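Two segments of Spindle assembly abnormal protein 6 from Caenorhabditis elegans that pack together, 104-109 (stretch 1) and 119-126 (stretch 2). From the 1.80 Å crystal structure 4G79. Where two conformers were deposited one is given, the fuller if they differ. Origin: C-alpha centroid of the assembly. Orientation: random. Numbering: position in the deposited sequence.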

ATOM      1  N   ASN A 104       8.342 -13.134  -6.540  0.50 52.55           N
ATOM      2  CA  ASN A 104       7.396 -14.140  -6.063  0.50 51.93           C
ATOM      3  C   ASN A 104       6.101 -13.454  -5.594  0.50 50.84           C
ATOM      4  O   ASN A 104       5.680 -13.619  -4.443  0.50 51.82           O
ATOM      5  CB  ASN A 104       8.041 -14.987  -4.945  0.50 56.76           C
ATOM      6  CG  ASN A 104       8.128 -16.472  -5.240  0.50 87.00           C
ATOM      7  OD1 ASN A 104       7.837 -16.947  -6.347  0.50 83.46           O
ATOM      8  ND2 ASN A 104       8.541 -17.245  -4.246  0.50 81.26           N
ATOM      9  N   THR A 105       5.472 -12.700  -6.524  0.50 40.97           N
ATOM     10  CA  THR A 105       4.235 -11.938  -6.362  0.50 37.52           C
ATOM     11  C   THR A 105       3.011 -12.812  -6.067  0.50 37.73           C
ATOM     12  O   THR A 105       3.061 -14.031  -6.231  0.50 38.09           O
ATOM     13  CB  THR A 105       3.962 -11.086  -7.611  0.50 42.15           C
ATOM     14  OG1 THR A 105       2.920 -10.203  -7.287  0.50 44.21           O
ATOM     15  CG2 THR A 105       3.519 -11.889  -8.823  0.50 39.01           C
ATOM     16  N   GLU A 106       1.891 -12.154  -5.686  0.50 30.76           N
ATOM     17  CA  GLU A 106       0.612 -12.793  -5.382  0.50 30.73           C
ATOM     18  C   GLU A 106      -0.501 -12.054  -6.103  0.50 33.02           C
ATOM     19  O   GLU A 106      -0.561 -10.822  -6.045  0.50 31.47           O
ATOM     20  CB  GLU A 106       0.324 -12.825  -3.867  0.50 32.32           C
ATOM     21  CG  GLU A 106       1.449 -13.366  -2.994  0.50 40.70           C
ATOM     22  CD  GLU A 106       2.371 -12.276  -2.481  0.50 49.98           C
ATOM     23  OE1 GLU A 106       1.883 -11.388  -1.749  0.50 33.65           O
ATOM     24  OE2 GLU A 106       3.565 -12.275  -2.854  0.50 48.20           O
ATOM     25  N   ILE A 107      -1.378 -12.804  -6.785  1.00 29.19           N
ATOM     26  CA  ILE A 107      -2.516 -12.216  -7.486  1.00 29.32           C
ATOM     27  C   ILE A 107      -3.820 -12.643  -6.842  1.00 33.99           C
ATOM     28  O   ILE A 107      -4.053 -13.846  -6.620  1.00 34.67           O
ATOM     29  CB  ILE A 107      -2.494 -12.587  -9.004  1.00 31.08           C
ATOM     30  CG1 ILE A 107      -1.293 -11.925  -9.741  1.00 30.17           C
ATOM     31  CG2 ILE A 107      -3.819 -12.182  -9.717  1.00 31.78           C
ATOM     32  CD1 ILE A 107      -1.025 -12.561 -11.085  1.00 39.23           C
ATOM     33  N   ASN A 108      -4.711 -11.681  -6.614  1.00 30.40           N
ATOM     34  CA  ASN A 108      -6.088 -12.001  -6.204  1.00 31.57           C
ATOM     35  C   ASN A 108      -7.014 -11.549  -7.281  1.00 36.46           C
ATOM     36  O   ASN A 108      -6.855 -10.434  -7.801  1.00 34.85           O
ATOM     37  CB  ASN A 108      -6.546 -11.333  -4.904  1.00 35.71           C
ATOM     38  CG  ASN A 108      -5.957 -11.839  -3.629  1.00 56.79           C
ATOM     39  OD1 ASN A 108      -5.328 -12.892  -3.575  1.00 45.58           O
ATOM     40  ND2 ASN A 108      -6.147 -11.063  -2.574  1.00 55.12           N
ATOM     41  N   ILE A 109      -7.998 -12.383  -7.600  1.00 32.28           N
ATOM     42  CA  ILE A 109      -9.052 -12.029  -8.558  1.00 33.82           C
ATOM     43  C   ILE A 109     -10.360 -12.175  -7.789  1.00 39.47           C
ATOM     44  O   ILE A 109     -10.625 -13.240  -7.217  1.00 39.50           O
ATOM     45  CB  ILE A 109      -8.997 -12.874  -9.862  1.00 37.10           C
ATOM     46  CG1 ILE A 109      -7.684 -12.616 -10.646  1.00 36.99           C
ATOM     47  CG2 ILE A 109     -10.221 -12.599 -10.744  1.00 37.80           C
ATOM     48  CD1 ILE A 109      -7.245 -13.836 -11.476  1.00 43.87           C
TER
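Stretch 2 (119-126) SFELFSKT

Stretch 2 runs alongside stretch 1 as the neighbouring strand of an antiparallel β-sheet. Residues Ser 119 to Phe 123 are extended, with phi between -97° and -129° and psi between 122° and 158°, and they pair with the strand formed by Glu 106 to Ile 109. The two N-to-C directions make an angle of 163°, with the strand axes 4.8 Å apart at closest approach. The register is regular: Phe 123 lies across from Glu 106, Leu 122 from Ile 107, Glu 121 from Asn 108 and Phe 120 from Ile 109, each pair with CA atoms 4.8 to 5.1 Å apart. Beyond the strand, Ser 124 to Thr 126 continue as loop, and Thr 126 makes no contact with stretch 1. Together the two segments bury 565 Å², summed over both sides.

Backbone hydrogen bonds fix this register through two reciprocal pairs. At Asn 108 and Glu 121, the N of Asn 108 donates to the O of Glu 121 at 2.9 Å, and the N of Glu 121 returns a bond to the O of Asn 108 at 2.8 Å. Two residues further along, Phe 123 N donates to Glu 106 O at 2.9 Å, whereas the bond from Glu 106 N to Phe 123 O is longer, at 3.2 Å, but nearly straight at 168°. The intervening non-hydrogen-bonded positions bring CA-H groups of stretch 1 close to carbonyl oxygens of stretch 2: Ile 107 CA lies 3.3 Å from Glu 121 O, and Ile 109 CA lies 3.2 Å from Ser 119 O.

Side-chain polar contacts extend the pairing past the end of the strand. Thr 105 OG1 donates to Phe 123 O at a very short 2.3 Å, so this carbonyl accepts from both Thr 105 and Glu 106. The same hydroxyl oxygen also lies only 3.0 Å from Leu 122 CD1. The end of the Glu 106 side chain comes nearer to stretch 2, where its OE1 accepts a weak hydrogen bond from Lys 125 N at 3.3 Å.

Apolar contacts gather on the face that carries Ile 107, Ile 109, Phe 120 and Leu 122, all of them buried. The Phe 120 side chain, with chi1 in the t rotamer, reaches back to stretch 1 and meets both isoleucines: its CE2 is 3.6 Å from Ile 107 CG2, and its CD2 is 4.2 Å from Ile 109 CG1. Leu 122 completes the cluster, with its CD1 3.8 Å from Ile 107 CG1.

The other face, bearing Glu 106, Asn 108, Glu 121 and Phe 123, is more mixed. Here the Phe 123 ring, from a residue with chi1 in the m rotamer, lies along the strands and reaches Asn 108, whose ND2 lies 3.6 Å from Phe 123 CE1. Glu 106 O approaches the edge of the same ring, near its plane.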

ATOM      1  N   SER A 119     -12.020  -7.936 -10.072  1.00 40.01           N
ATOM      2  CA  SER A 119     -10.970  -7.029  -9.660  1.00 38.31           C
ATOM      3  C   SER A 119      -9.701  -7.831  -9.694  1.00 38.06           C
ATOM      4  O   SER A 119      -9.664  -8.915  -9.131  1.00 36.89           O
ATOM      5  CB  SER A 119     -11.256  -6.465  -8.273  1.00 44.40           C
ATOM      6  OG  SER A 119     -10.168  -5.689  -7.803  1.00 53.00           O
ATOM      7  N   PHE A 120      -8.713  -7.383 -10.463  1.00 31.27           N
ATOM      8  CA  PHE A 120      -7.422  -8.030 -10.555  1.00 29.37           C
ATOM      9  C   PHE A 120      -6.527  -7.248  -9.582  1.00 33.15           C
ATOM     10  O   PHE A 120      -6.365  -6.034  -9.752  1.00 30.82           O
ATOM     11  CB  PHE A 120      -6.904  -7.986 -12.014  1.00 30.81           C
ATOM     12  CG  PHE A 120      -5.483  -8.475 -12.215  1.00 32.74           C
ATOM     13  CD1 PHE A 120      -4.406  -7.612 -12.069  1.00 34.85           C
ATOM     14  CD2 PHE A 120      -5.226  -9.803 -12.554  1.00 35.32           C
ATOM     15  CE1 PHE A 120      -3.093  -8.066 -12.263  1.00 35.01           C
ATOM     16  CE2 PHE A 120      -3.923 -10.243 -12.777  1.00 36.72           C
ATOM     17  CZ  PHE A 120      -2.867  -9.379 -12.612  1.00 34.24           C
ATOM     18  N   GLU A 121      -5.956  -7.917  -8.602  1.00 30.43           N
ATOM     19  CA  GLU A 121      -5.112  -7.262  -7.604  1.00 29.79           C
ATOM     20  C   GLU A 121      -3.748  -7.882  -7.595  1.00 31.90           C
ATOM     21  O   GLU A 121      -3.644  -9.101  -7.486  1.00 31.14           O
ATOM     22  CB  GLU A 121      -5.745  -7.397  -6.214  1.00 31.93           C
ATOM     23  CG  GLU A 121      -7.184  -6.907  -6.096  1.00 39.91           C
ATOM     24  CD  GLU A 121      -7.669  -6.750  -4.666  1.00 59.54           C
ATOM     25  OE1 GLU A 121      -7.463  -7.679  -3.851  1.00 44.82           O
ATOM     26  OE2 GLU A 121      -8.276  -5.699  -4.362  1.00 61.87           O
ATOM     27  N   LEU A 122      -2.708  -7.059  -7.752  1.00 28.26           N
ATOM     28  CA  LEU A 122      -1.322  -7.518  -7.745  1.00 27.08           C
ATOM     29  C   LEU A 122      -0.662  -7.099  -6.433  1.00 29.70           C
ATOM     30  O   LEU A 122      -0.775  -5.939  -6.061  1.00 28.53           O
ATOM     31  CB  LEU A 122      -0.558  -6.939  -8.963  1.00 26.81           C
ATOM     32  CG  LEU A 122       0.899  -7.411  -9.111  1.00 31.10           C
ATOM     33  CD1 LEU A 122       0.974  -8.933  -9.236  1.00 31.83           C
ATOM     34  CD2 LEU A 122       1.517  -6.771 -10.334  1.00 33.43           C
ATOM     35  N   PHE A 123       0.062  -8.026  -5.768  1.00 25.33           N
ATOM     36  CA  PHE A 123       0.727  -7.760  -4.489  1.00 25.82           C
ATOM     37  C   PHE A 123       2.133  -8.162  -4.523  1.00 31.46           C
ATOM     38  O   PHE A 123       2.493  -9.013  -5.316  1.00 31.71           O
ATOM     39  CB  PHE A 123       0.063  -8.549  -3.331  1.00 27.82           C
ATOM     40  CG  PHE A 123      -1.392  -8.252  -3.075  1.00 29.06           C
ATOM     41  CD1 PHE A 123      -2.390  -8.866  -3.836  1.00 30.54           C
ATOM     42  CD2 PHE A 123      -1.775  -7.412  -2.035  1.00 30.45           C
ATOM     43  CE1 PHE A 123      -3.737  -8.621  -3.575  1.00 31.93           C
ATOM     44  CE2 PHE A 123      -3.126  -7.153  -1.784  1.00 33.39           C
ATOM     45  CZ  PHE A 123      -4.096  -7.774  -2.546  1.00 32.75           C
ATOM     46  N   SER A 124       2.935  -7.589  -3.632  1.00 29.29           N
ATOM     47  CA  SER A 124       4.311  -8.021  -3.394  1.00 30.83           C
ATOM     48  C   SER A 124       4.508  -7.965  -1.864  1.00 32.87           C
ATOM     49  O   SER A 124       4.822  -6.907  -1.315  1.00 31.65           O
ATOM     50  CB  SER A 124       5.298  -7.164  -4.176  1.00 36.30           C
ATOM     51  OG  SER A 124       6.607  -7.680  -4.017  1.00 50.10           O
ATOM     52  N   LYS A 125       4.187  -9.073  -1.167  1.00 32.98           N
ATOM     53  CA  LYS A 125       4.195  -9.135   0.301  1.00 33.29           C
ATOM     54  C   LYS A 125       5.525  -8.781   0.891  1.00 36.78           C
ATOM     55  O   LYS A 125       6.574  -8.956   0.283  1.00 35.96           O
ATOM     56  CB  LYS A 125       3.733 -10.512   0.857  1.00 38.39           C
ATOM     57  CG  LYS A 125       4.678 -11.681   0.608  1.00 47.80           C
ATOM     58  CD  LYS A 125       4.347 -12.888   1.510  1.00 56.82           C
ATOM     59  CE  LYS A 125       5.277 -14.056   1.262  1.00 76.15           C
ATOM     60  NZ  LYS A 125       6.681 -13.780   1.689  1.00 91.50           N
ATOM     61  N   THR A 126       5.444  -8.147   2.044  1.00 34.96           N
ATOM     62  CA  THR A 126       6.586  -7.787   2.862  1.00 35.49           C
ATOM     63  C   THR A 126       6.400  -8.525   4.197  1.00 40.21           C
ATOM     64  O   THR A 126       5.316  -9.079   4.449  1.00 38.08           O
ATOM     65  CB  THR A 126       6.672  -6.245   3.037  1.00 39.32           C
ATOM     66  OG1 THR A 126       5.821  -5.873   4.122  1.00 32.30           O
ATOM     67  CG2 THR A 126       6.325  -5.451   1.754  1.00 36.62           C
TER